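Prolyl-tRNA synthetase (Giardia lamblia ATCC 50803, PDB 3IAL) probably catalyses the ATP-dependent attachment of L-proline to tRNA(Pro), and is captured here with the prolyl-adenylate intermediate bound. Local coordinates at residues Asn158-Pro161 with Leu162-Val165; Ala25-Phe28 with Asp29-Asp33; Arg51-Gly54 with Phe55-Asn59. All coordinates share one frame; numbering follows the deposited sequence.

Contact 1 (Asn158-Pro161 with Leu162-Val165). With PR8 (5'-O-[(R)-hydroxy{[(2S)-pyrrolidin-2-ylcarbonyl]oxy}phosphoryl]adenosine), chain H.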
ATOM      1  N   ASN B 158       7.930  24.612  11.571  1.00 49.74           N
ATOM      2  CA  ASN B 158       7.400  24.085  12.834  1.00 48.05           C
ATOM      3  C   ASN B 158       6.694  22.752  12.619  1.00 44.45           C
ATOM      4  O   ASN B 158       5.458  22.673  12.637  1.00 45.83           O
ATOM      5  CB  ASN B 158       6.436  25.084  13.480  1.00 48.38           C
ATOM      6  CG  ASN B 158       7.126  26.351  13.927  1.00 52.14           C
ATOM      7  OD1 ASN B 158       8.247  26.318  14.449  1.00 51.43           O
ATOM      8  ND2 ASN B 158       6.457  27.486  13.728  1.00 55.13           N
ATOM      9  N   THR B 159       7.485  21.711  12.399  1.00 38.73           N
ATOM     10  CA  THR B 159       6.948  20.409  12.044  1.00 35.68           C
ATOM     11  C   THR B 159       6.320  19.716  13.264  1.00 33.43           C
ATOM     12  O   THR B 159       6.810  19.835  14.384  1.00 31.92           O
ATOM     13  CB  THR B 159       8.024  19.495  11.406  1.00 36.34           C
ATOM     14  OG1 THR B 159       9.019  19.153  12.374  1.00 30.63           O
ATOM     15  CG2 THR B 159       8.700  20.181  10.220  1.00 35.10           C
ATOM     16  N   LYS B 160       5.221  19.010  13.019  1.00 30.42           N
ATOM     17  CA  LYS B 160       4.523  18.237  14.034  1.00 29.61           C
ATOM     18  C   LYS B 160       4.099  16.945  13.345  1.00 27.83           C
ATOM     19  O   LYS B 160       3.479  17.000  12.279  1.00 26.77           O
ATOM     20  CB  LYS B 160       3.302  19.024  14.549  1.00 30.29           C
ATOM     21  CG  LYS B 160       2.583  18.430  15.786  1.00 34.86           C
ATOM     22  CD  LYS B 160       1.755  19.517  16.514  1.00 38.13           C
ATOM     23  CE  LYS B 160       1.033  19.010  17.786  1.00 40.25           C
ATOM     24  NZ  LYS B 160       1.899  18.901  19.033  1.00 37.48           N
ATOM     25  N   PRO B 161       4.439  15.778  13.923  1.00 26.65           N
ATOM     26  CA  PRO B 161       4.070  14.497  13.308  1.00 26.92           C
ATOM     27  C   PRO B 161       2.611  14.433  12.866  1.00 25.75           C
ATOM     28  O   PRO B 161       1.727  14.875  13.600  1.00 24.18           O
ATOM     29  CB  PRO B 161       4.329  13.485  14.428  1.00 27.09           C
ATOM     30  CG  PRO B 161       5.423  14.080  15.191  1.00 28.16           C
ATOM     31  CD  PRO B 161       5.204  15.571  15.157  1.00 28.08           C
ATOM     32  N   LEU B 162       2.385  13.898  11.662  1.00 25.28           N
ATOM     33  CA  LEU B 162       1.050  13.692  11.092  1.00 26.33           C
ATOM     34  C   LEU B 162       0.369  14.979  10.607  1.00 26.59           C
ATOM     35  O   LEU B 162      -0.368  14.945   9.630  1.00 30.20           O
ATOM     36  CB  LEU B 162       0.117  12.957  12.066  1.00 25.57           C
ATOM     37  CG  LEU B 162       0.649  11.706  12.758  1.00 25.72           C
ATOM     38  CD1 LEU B 162      -0.419  11.104  13.631  1.00 24.42           C
ATOM     39  CD2 LEU B 162       1.123  10.683  11.735  1.00 30.63           C
ATOM     40  N   ILE B 163       0.617  16.094  11.281  1.00 27.52           N
ATOM     41  CA  ILE B 163      -0.128  17.337  11.070  1.00 29.32           C
ATOM     42  C   ILE B 163       0.605  18.283  10.112  1.00 29.73           C
ATOM     43  O   ILE B 163      -0.005  18.837   9.214  1.00 32.92           O
ATOM     44  CB  ILE B 163      -0.412  18.031  12.439  1.00 31.15           C
ATOM     45  CG1 ILE B 163      -1.499  17.263  13.194  1.00 30.17           C
ATOM     46  CG2 ILE B 163      -0.815  19.487  12.265  1.00 31.51           C
ATOM     47  CD1 ILE B 163      -1.594  17.620  14.651  1.00 31.92           C
ATOM     48  N   ARG B 164       1.905  18.468  10.320  1.00 29.88           N
ATOM     49  CA  ARG B 164       2.726  19.330   9.466  1.00 32.11           C
ATOM     50  C   ARG B 164       4.102  18.705   9.303  1.00 29.88           C
ATOM     51  O   ARG B 164       4.966  18.906  10.142  1.00 30.12           O
ATOM     52  CB  ARG B 164       2.899  20.732  10.072  1.00 33.41           C
ATOM     53  CG  ARG B 164       1.753  21.696   9.831  1.00 40.61           C
ATOM     54  CD  ARG B 164       2.219  23.141  10.054  1.00 47.36           C
ATOM     55  NE  ARG B 164       2.811  23.300  11.386  1.00 51.34           N
ATOM     56  CZ  ARG B 164       2.176  23.757  12.464  1.00 54.80           C
ATOM     57  NH1 ARG B 164       0.906  24.153  12.400  1.00 55.62           N
ATOM     58  NH2 ARG B 164       2.826  23.830  13.623  1.00 57.16           N
ATOM     59  N   VAL B 165       4.291  17.949   8.223  1.00 30.02           N
ATOM     60  CA  VAL B 165       5.548  17.254   7.971  1.00 29.68           C
ATOM     61  C   VAL B 165       6.071  17.603   6.577  1.00 28.14           C
ATOM     62  O   VAL B 165       5.354  18.168   5.761  1.00 29.43           O
ATOM     63  CB  VAL B 165       5.406  15.711   8.153  1.00 31.51           C
ATOM     64  CG1 VAL B 165       5.255  15.358   9.637  1.00 29.91           C
ATOM     65  CG2 VAL B 165       4.244  15.155   7.347  1.00 29.57           C
TER
HETATM   66  C   PR8 H 601      -4.404  18.824  -2.923  1.00 41.68           C
HETATM   67  N   PR8 H 601      -3.711  17.754  -4.976  1.00 37.95           N
HETATM   68  O   PR8 H 601      -3.199  18.823  -2.662  1.00 39.80           O
HETATM   69  P   PR8 H 601      -4.857  19.827  -0.695  0.70 54.76           P
HETATM   70  N1  PR8 H 601       1.334  17.586   6.448  0.70 38.84           N
HETATM   71  C2  PR8 H 601       0.358  16.687   6.513  0.70 36.35           C
HETATM   72  N3  PR8 H 601      -0.712  16.743   5.716  0.70 36.19           N
HETATM   73  C4  PR8 H 601      -0.850  17.713   4.814  0.70 40.17           C
HETATM   74  C5  PR8 H 601       0.148  18.678   4.724  0.70 44.07           C
HETATM   75  C6  PR8 H 601       1.257  18.597   5.562  0.70 44.75           C
HETATM   76  N6  PR8 H 601       2.226  19.510   5.483  0.70 47.85           N
HETATM   77  N7  PR8 H 601      -0.207  19.529   3.769  0.70 45.67           N
HETATM   78  C8  PR8 H 601      -1.379  19.124   3.274  0.70 49.61           C
HETATM   79  N9  PR8 H 601      -1.784  18.018   3.913  0.70 48.94           N
HETATM   80  CA  PR8 H 601      -4.898  18.209  -4.232  1.00 37.84           C
HETATM   81  CB  PR8 H 601      -5.722  16.972  -3.915  1.00 35.99           C
HETATM   82  CD  PR8 H 601      -3.954  16.376  -5.388  1.00 37.80           C
HETATM   83  CG  PR8 H 601      -4.780  15.802  -4.231  1.00 35.60           C
HETATM   84  C1' PR8 H 601      -3.059  17.286   3.625  0.70 52.31           C
HETATM   85  O10 PR8 H 601      -5.384  19.359  -2.147  1.00 43.66           O
HETATM   86  O1P PR8 H 601      -4.021  21.054  -0.740  0.70 56.60           O
HETATM   87  C2' PR8 H 601      -4.314  18.098   4.029  0.70 54.66           C
HETATM   88  O2' PR8 H 601      -5.291  17.228   4.622  0.70 47.98           O
HETATM   89  O2P PR8 H 601      -6.188  20.083   0.167  0.70 58.29           O
HETATM   90  C3' PR8 H 601      -4.862  18.551   2.696  0.70 55.14           C
HETATM   91  O3' PR8 H 601      -6.264  18.810   2.797  0.70 53.41           O
HETATM   92  C4' PR8 H 601      -4.616  17.263   1.931  0.70 55.14           C
HETATM   93  O4' PR8 H 601      -3.210  17.050   2.189  0.70 53.59           O
HETATM   94  C5' PR8 H 601      -4.919  17.490   0.466  0.70 54.00           C
HETATM   95  O5' PR8 H 601      -4.131  18.551  -0.038  0.70 54.92           O

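Contact 2 (Ala25-Phe28 with Asp29-Asp33)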
ATOM      1  N   ALA B  25      -1.407  20.219  22.828  1.00 27.21           N
ATOM      2  CA  ALA B  25      -0.114  20.238  22.129  1.00 27.04           C
ATOM      3  C   ALA B  25       0.918  19.336  22.817  1.00 26.70           C
ATOM      4  O   ALA B  25       1.613  18.568  22.160  1.00 28.13           O
ATOM      5  CB  ALA B  25       0.419  21.675  22.027  1.00 25.37           C
ATOM      6  N   ASP B  26       0.995  19.419  24.140  1.00 27.16           N
ATOM      7  CA  ASP B  26       1.877  18.535  24.922  1.00 27.37           C
ATOM      8  C   ASP B  26       1.381  17.088  24.972  1.00 25.92           C
ATOM      9  O   ASP B  26       2.179  16.156  24.937  1.00 25.30           O
ATOM     10  CB  ASP B  26       2.038  19.061  26.342  1.00 25.96           C
ATOM     11  CG  ASP B  26       2.786  20.372  26.387  1.00 28.31           C
ATOM     12  OD1 ASP B  26       3.547  20.651  25.440  1.00 30.91           O
ATOM     13  OD2 ASP B  26       2.611  21.115  27.365  1.00 27.73           O
ATOM     14  N   TRP B  27       0.067  16.918  25.064  1.00 25.47           N
ATOM     15  CA  TRP B  27      -0.557  15.599  25.065  1.00 23.95           C
ATOM     16  C   TRP B  27      -0.218  14.865  23.778  1.00 23.41           C
ATOM     17  O   TRP B  27       0.191  13.695  23.799  1.00 22.53           O
ATOM     18  CB  TRP B  27      -2.068  15.756  25.224  1.00 23.98           C
ATOM     19  CG  TRP B  27      -2.817  14.490  25.270  1.00 22.67           C
ATOM     20  CD1 TRP B  27      -3.193  13.794  26.385  1.00 22.31           C
ATOM     21  CD2 TRP B  27      -3.316  13.764  24.152  1.00 20.75           C
ATOM     22  NE1 TRP B  27      -3.898  12.668  26.022  1.00 23.29           N
ATOM     23  CE2 TRP B  27      -3.976  12.620  24.656  1.00 18.94           C
ATOM     24  CE3 TRP B  27      -3.277  13.968  22.771  1.00 21.91           C
ATOM     25  CZ2 TRP B  27      -4.588  11.693  23.827  1.00 21.14           C
ATOM     26  CZ3 TRP B  27      -3.885  13.031  21.942  1.00 20.93           C
ATOM     27  CH2 TRP B  27      -4.519  11.910  22.471  1.00 20.19           C
ATOM     28  N   PHE B  28      -0.373  15.564  22.659  1.00 23.78           N
ATOM     29  CA  PHE B  28      -0.126  14.985  21.335  1.00 24.65           C
ATOM     30  C   PHE B  28       1.314  14.512  21.174  1.00 24.61           C
ATOM     31  O   PHE B  28       1.548  13.365  20.791  1.00 26.10           O
ATOM     32  CB  PHE B  28      -0.464  15.998  20.237  1.00 25.56           C
ATOM     33  CG  PHE B  28      -0.401  15.436  18.849  1.00 26.30           C
ATOM     34  CD1 PHE B  28      -1.517  14.841  18.280  1.00 27.04           C
ATOM     35  CD2 PHE B  28       0.778  15.504  18.106  1.00 28.96           C
ATOM     36  CE1 PHE B  28      -1.475  14.331  16.982  1.00 28.90           C
ATOM     37  CE2 PHE B  28       0.836  14.986  16.815  1.00 28.52           C
ATOM     38  CZ  PHE B  28      -0.296  14.398  16.251  1.00 29.78           C
ATOM     39  N   ASP B  29       2.273  15.389  21.471  1.00 26.04           N
ATOM     40  CA  ASP B  29       3.691  15.035  21.376  1.00 27.68           C
ATOM     41  C   ASP B  29       4.056  13.845  22.255  1.00 29.68           C
ATOM     42  O   ASP B  29       4.763  12.938  21.807  1.00 32.02           O
ATOM     43  CB  ASP B  29       4.586  16.222  21.743  1.00 29.94           C
ATOM     44  CG  ASP B  29       4.581  17.313  20.688  1.00 33.00           C
ATOM     45  OD1 ASP B  29       4.239  17.037  19.511  1.00 34.75           O
ATOM     46  OD2 ASP B  29       4.917  18.457  21.049  1.00 36.63           O
ATOM     47  N   ALA B  30       3.570  13.840  23.497  1.00 28.12           N
ATOM     48  CA  ALA B  30       3.871  12.755  24.425  1.00 26.64           C
ATOM     49  C   ALA B  30       3.224  11.424  23.970  1.00 26.16           C
ATOM     50  O   ALA B  30       3.875  10.377  23.982  1.00 27.25           O
ATOM     51  CB  ALA B  30       3.430  13.120  25.846  1.00 26.13           C
ATOM     52  N   ILE B  31       1.964  11.463  23.551  1.00 23.73           N
ATOM     53  CA  ILE B  31       1.310  10.234  23.091  1.00 23.60           C
ATOM     54  C   ILE B  31       1.975   9.671  21.819  1.00 24.54           C
ATOM     55  O   ILE B  31       2.064   8.457  21.676  1.00 25.07           O
ATOM     56  CB  ILE B  31      -0.229  10.389  22.922  1.00 23.38           C
ATOM     57  CG1 ILE B  31      -0.919   9.017  22.981  1.00 25.55           C
ATOM     58  CG2 ILE B  31      -0.572  11.113  21.612  1.00 21.10           C
ATOM     59  CD1 ILE B  31      -0.505   8.138  24.190  1.00 23.91           C
ATOM     60  N   MET B  32       2.465  10.539  20.924  1.00 26.66           N
ATOM     61  CA  MET B  32       3.186  10.088  19.716  1.00 28.14           C
ATOM     62  C   MET B  32       4.345   9.183  20.101  1.00 29.53           C
ATOM     63  O   MET B  32       4.546   8.125  19.491  1.00 29.27           O
ATOM     64  CB  MET B  32       3.762  11.258  18.904  1.00 29.28           C
ATOM     65  CG  MET B  32       2.781  12.103  18.111  1.00 29.99           C
ATOM     66  SD  MET B  32       1.849  11.224  16.850  1.00 30.83           S
ATOM     67  CE  MET B  32       0.266  11.102  17.672  1.00 27.86           C
ATOM     68  N   ASP B  33       5.092   9.604  21.122  1.00 29.43           N
ATOM     69  CA  ASP B  33       6.239   8.845  21.613  1.00 30.70           C
ATOM     70  C   ASP B  33       5.851   7.650  22.488  1.00 29.28           C
ATOM     71  O   ASP B  33       6.277   6.524  22.223  1.00 28.48           O
ATOM     72  CB  ASP B  33       7.201   9.769  22.371  1.00 32.53           C
ATOM     73  CG  ASP B  33       7.796  10.861  21.478  1.00 38.22           C
ATOM     74  OD1 ASP B  33       7.554  10.842  20.246  1.00 44.88           O
ATOM     75  OD2 ASP B  33       8.503  11.745  22.011  1.00 44.60           O
TER

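Contact 3 (Arg51-Gly54 with Phe55-Asn59)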
ATOM      1  N   ARG B  51       6.482   4.196  13.012  1.00 26.81           N
ATOM      2  CA  ARG B  51       6.741   2.919  13.690  1.00 26.43           C
ATOM      3  C   ARG B  51       5.527   1.986  13.545  1.00 24.16           C
ATOM      4  O   ARG B  51       4.438   2.451  13.210  1.00 24.82           O
ATOM      5  CB  ARG B  51       7.087   3.170  15.157  1.00 27.55           C
ATOM      6  CG  ARG B  51       8.260   4.120  15.333  1.00 28.42           C
ATOM      7  CD  ARG B  51       8.671   4.223  16.775  1.00 29.81           C
ATOM      8  NE  ARG B  51       9.268   2.982  17.261  1.00 28.97           N
ATOM      9  CZ  ARG B  51       9.851   2.846  18.449  1.00 27.63           C
ATOM     10  NH1 ARG B  51       9.912   3.877  19.291  1.00 25.78           N
ATOM     11  NH2 ARG B  51      10.369   1.675  18.797  1.00 25.83           N
ATOM     12  N   PRO B  52       5.704   0.672  13.795  1.00 25.56           N
ATOM     13  CA  PRO B  52       4.668  -0.335  13.488  1.00 26.45           C
ATOM     14  C   PRO B  52       3.250  -0.044  13.968  1.00 26.49           C
ATOM     15  O   PRO B  52       2.294  -0.151  13.186  1.00 26.56           O
ATOM     16  CB  PRO B  52       5.198  -1.587  14.181  1.00 26.71           C
ATOM     17  CG  PRO B  52       6.658  -1.459  14.076  1.00 25.58           C
ATOM     18  CD  PRO B  52       6.941   0.016  14.261  1.00 25.63           C
ATOM     19  N   TYR B  53       3.113   0.300  15.246  1.00 24.86           N
ATOM     20  CA  TYR B  53       1.799   0.511  15.835  1.00 22.69           C
ATOM     21  C   TYR B  53       1.087   1.681  15.147  1.00 22.42           C
ATOM     22  O   TYR B  53      -0.098   1.603  14.847  1.00 21.44           O
ATOM     23  CB  TYR B  53       1.922   0.744  17.351  1.00 23.36           C
ATOM     24  CG  TYR B  53       0.650   0.448  18.094  1.00 21.77           C
ATOM     25  CD1 TYR B  53       0.231  -0.867  18.288  1.00 24.05           C
ATOM     26  CD2 TYR B  53      -0.148   1.474  18.589  1.00 22.85           C
ATOM     27  CE1 TYR B  53      -0.943  -1.152  18.963  1.00 24.42           C
ATOM     28  CE2 TYR B  53      -1.334   1.198  19.269  1.00 22.71           C
ATOM     29  CZ  TYR B  53      -1.723  -0.120  19.441  1.00 23.52           C
ATOM     30  OH  TYR B  53      -2.876  -0.407  20.099  1.00 23.16           O
ATOM     31  N   GLY B  54       1.823   2.757  14.891  1.00 22.57           N
ATOM     32  CA  GLY B  54       1.303   3.885  14.129  1.00 24.66           C
ATOM     33  C   GLY B  54       1.052   3.593  12.654  1.00 24.62           C
ATOM     34  O   GLY B  54       0.006   3.965  12.116  1.00 23.70           O
ATOM     35  N   PHE B  55       1.994   2.927  11.978  1.00 25.17           N
ATOM     36  CA  PHE B  55       1.801   2.682  10.543  1.00 25.43           C
ATOM     37  C   PHE B  55       0.587   1.799  10.244  1.00 24.04           C
ATOM     38  O   PHE B  55      -0.052   1.970   9.211  1.00 24.70           O
ATOM     39  CB  PHE B  55       3.023   2.075   9.851  1.00 25.64           C
ATOM     40  CG  PHE B  55       2.900   2.085   8.351  1.00 25.93           C
ATOM     41  CD1 PHE B  55       2.941   3.287   7.660  1.00 28.21           C
ATOM     42  CD2 PHE B  55       2.654   0.917   7.642  1.00 27.74           C
ATOM     43  CE1 PHE B  55       2.788   3.320   6.272  1.00 31.81           C
ATOM     44  CE2 PHE B  55       2.510   0.943   6.248  1.00 26.69           C
ATOM     45  CZ  PHE B  55       2.582   2.145   5.569  1.00 25.98           C
ATOM     46  N   PHE B  56       0.271   0.861  11.133  1.00 23.28           N
ATOM     47  CA  PHE B  56      -0.915   0.029  10.946  1.00 24.56           C
ATOM     48  C   PHE B  56      -2.190   0.878  10.798  1.00 25.27           C
ATOM     49  O   PHE B  56      -3.068   0.549  10.004  1.00 25.41           O
ATOM     50  CB  PHE B  56      -1.102  -0.973  12.092  1.00 25.04           C
ATOM     51  CG  PHE B  56      -2.356  -1.770  11.963  1.00 25.25           C
ATOM     52  CD1 PHE B  56      -2.332  -3.024  11.382  1.00 30.52           C
ATOM     53  CD2 PHE B  56      -3.580  -1.228  12.335  1.00 23.72           C
ATOM     54  CE1 PHE B  56      -3.493  -3.745  11.212  1.00 29.68           C
ATOM     55  CE2 PHE B  56      -4.750  -1.947  12.165  1.00 28.73           C
ATOM     56  CZ  PHE B  56      -4.704  -3.209  11.600  1.00 27.13           C
ATOM     57  N   MET B  57      -2.279   1.956  11.573  1.00 24.42           N
ATOM     58  CA  MET B  57      -3.442   2.849  11.552  1.00 23.43           C
ATOM     59  C   MET B  57      -3.537   3.612  10.230  1.00 23.42           C
ATOM     60  O   MET B  57      -4.608   3.711   9.638  1.00 23.57           O
ATOM     61  CB  MET B  57      -3.355   3.853  12.697  1.00 21.57           C
ATOM     62  CG  MET B  57      -3.211   3.224  14.104  1.00 22.60           C
ATOM     63  SD  MET B  57      -2.807   4.446  15.365  1.00 25.61           S
ATOM     64  CE  MET B  57      -2.433   3.369  16.782  1.00 20.55           C
ATOM     65  N   GLU B  58      -2.403   4.141   9.781  1.00 25.94           N
ATOM     66  CA  GLU B  58      -2.314   4.909   8.538  1.00 26.67           C
ATOM     67  C   GLU B  58      -2.656   4.033   7.351  1.00 27.59           C
ATOM     68  O   GLU B  58      -3.423   4.429   6.468  1.00 26.15           O
ATOM     69  CB  GLU B  58      -0.894   5.468   8.358  1.00 25.35           C
ATOM     70  CG  GLU B  58      -0.664   6.213   7.043  1.00 29.02           C
ATOM     71  CD  GLU B  58      -1.422   7.524   6.947  1.00 29.43           C
ATOM     72  OE1 GLU B  58      -1.988   7.992   7.969  1.00 26.62           O
ATOM     73  OE2 GLU B  58      -1.433   8.098   5.837  1.00 25.09           O
ATOM     74  N   ASN B  59      -2.070   2.844   7.335  1.00 27.42           N
ATOM     75  CA  ASN B  59      -2.305   1.892   6.266  1.00 28.08           C
ATOM     76  C   ASN B  59      -3.771   1.473   6.219  1.00 29.11           C
ATOM     77  O   ASN B  59      -4.343   1.335   5.140  1.00 28.45           O
ATOM     78  CB  ASN B  59      -1.422   0.670   6.449  1.00 28.91           C
ATOM     79  CG  ASN B  59      -1.377  -0.205   5.217  1.00 34.01           C
ATOM     80  OD1 ASN B  59      -1.682  -1.393   5.281  1.00 40.71           O
ATOM     81  ND2 ASN B  59      -1.004   0.381   4.084  1.00 28.99           N
TER

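Contact 1 (Asn158-Pro161 with Leu162-Val165)
The guanidinium of Arg164 meets Asn158 edge-on: NE and NH2 both donate to the backbone oxygen of Asn158, each at 3.0 Å, and that oxygen lies only 1° out of the guanidinium plane. This side-on grip spends two N-H groups on one acceptor. The Arg164 chain reaches it by a bend at chi3 (-55°) that turns the flat group back across the loop. NH1 is held separately, by a salt bridge to the C-terminal carboxylate of Tyr518, which helps fix the rotation of the group.

Next to this grip the loop doubles back, Lys160 and Arg164 forming a single antiparallel hydrogen-bonded pair. Lys160 N donates to Arg164 O at 2.9 Å, and Arg164 N returns a bond of 2.9 Å to Lys160 O. The same Lys160 oxygen takes a second bond from Ile163 N at 3.2 Å. Ile163 and Arg164 thus both face Lys160, a classic beta bulge, between strands 143-152 and 167-177 in the motif 2 loop of class II synthetases, whose backbone typically meets the adenine. CG1 of Val165 packs 3.6 Å from Lys160 O, while its CG2 lies near the adenine. The backbone of Val165 reads the rim of that base through two weak bonds, N to N1 of the prolyl-adenylate (3.5 Å) and O from its N6 (3.4 Å).

Contact 2 (Ala25-Phe28 with Asp29-Asp33)
Met32 curls back so that both its sulfur and its terminal methyl meet the ring of Phe28, one helical turn earlier. CE lies over one face, 3.9 Å from the ring centroid and displaced toward the rim at CZ and CE1. SD approaches more obliquely, 4.3 Å from the same centroid, giving a Met-aromatic contact beside the CH-pi one. A bend at chi2 (-61°) folds the thioether over the ring, and chi3 of 104° swings the methyl back over its face. Phe28 meets it with CG anti to the backbone N (chi1 -173°), which lays the ring along the side of the helix beside Met32.

A second ring-to-aliphatic contact (CH-pi) has the same spacing. Ile31 places CG2 over one face of the six-membered ring of Trp27, 4.1 Å from its centroid, and the two side chains run alongside each other in the same direction. Both pairs are i to i+4 contacts within helix 24-34, and the backbone bonds beneath them have the same spacing: Ile31 N to Trp27 O at 2.9 Å and Met32 N to Phe28 O at 3.0 Å. The equivalent bond from Asp29 N to Ala25 O is weak. On the Phe28 side the helix packs against helix 276-285, where Phe28 touches Ser283 and Met32 touches Leu282. Elsewhere Trp27 NE1 is satisfied by the backbone oxygen of Asp287, and Phe15 meets the indole in a T-shaped (edge-to-face) arrangement. The carboxylate of Asp29 stands close to the Ala25 carbonyl, its OD2 3.5 Å from Ala25 O; both are acceptors, but Lys160 NZ serves both groups, by a salt bridge to Asp29 OD1 and a weak hydrogen bond to Ala25 O.

Contact 3 (Arg51-Gly54 with Phe55-Asn59)
The ring of Tyr53 receives the methyl of Met57 obliquely, on the side carrying CD2 and CE2, with CE 3.5 Å from each of these carbons. The same ring takes part in a cation-pi contact with Lys360, and its hydroxyl is hydrogen-bonded to the backbone oxygen of Lys360. Met57 gets there with a chain extended beyond CG (chi2 169°, chi3 -171°), running back toward the start of the helix. On the way CG passes 3.6 Å from Tyr53 O. The rings of Phe55 and Phe56 lead away from this pair, Phe55 to Leu78 of the second subunit and Phe56 to Pro299 and Arg339.

These residues form the first turns of helix 52-71, consistent with the motif 1 helix of class II synthetases, which lies at the dimer interface; Arg51 is at the N-cap position. Its backbone oxygen accepts from Phe55 N at 2.8 Å, and Phe56 N follows with a bond of 3.1 Å to Pro52 O. Gly54 O, two residues after Pro52, is shared by two weak bonds, from Met57 N at 3.1 Å and Glu58 N at 3.4 Å. At the helix start Arg51 makes a cation-pi contact with Trp134 of the second subunit, and Pro52 packs on its Ile77. The Glu58 side chain leads away from Gly54, and its OE2 is hydrogen-bonded to ND1 of His169.

Overall arrangement
Along the chain contact 2 comes first, on helix 24-34, then contact 3 at the start of helix 52-71, and contact 1 last, in the loop joining strands 143-152 and 167-177. Contacts 1 and 2 have centres 12 Å apart and touch directly: Lys160 NZ forms a salt bridge with Asp29 OD1 at 3.0 Å, and Phe28 packs against the loop. Contact 3 lies about 16 Å from either, centre to centre, without touching them. All three reach helix 276-285, which thus links the adenine-binding loop, the N-terminal helix and the helix whose start meets the second subunit.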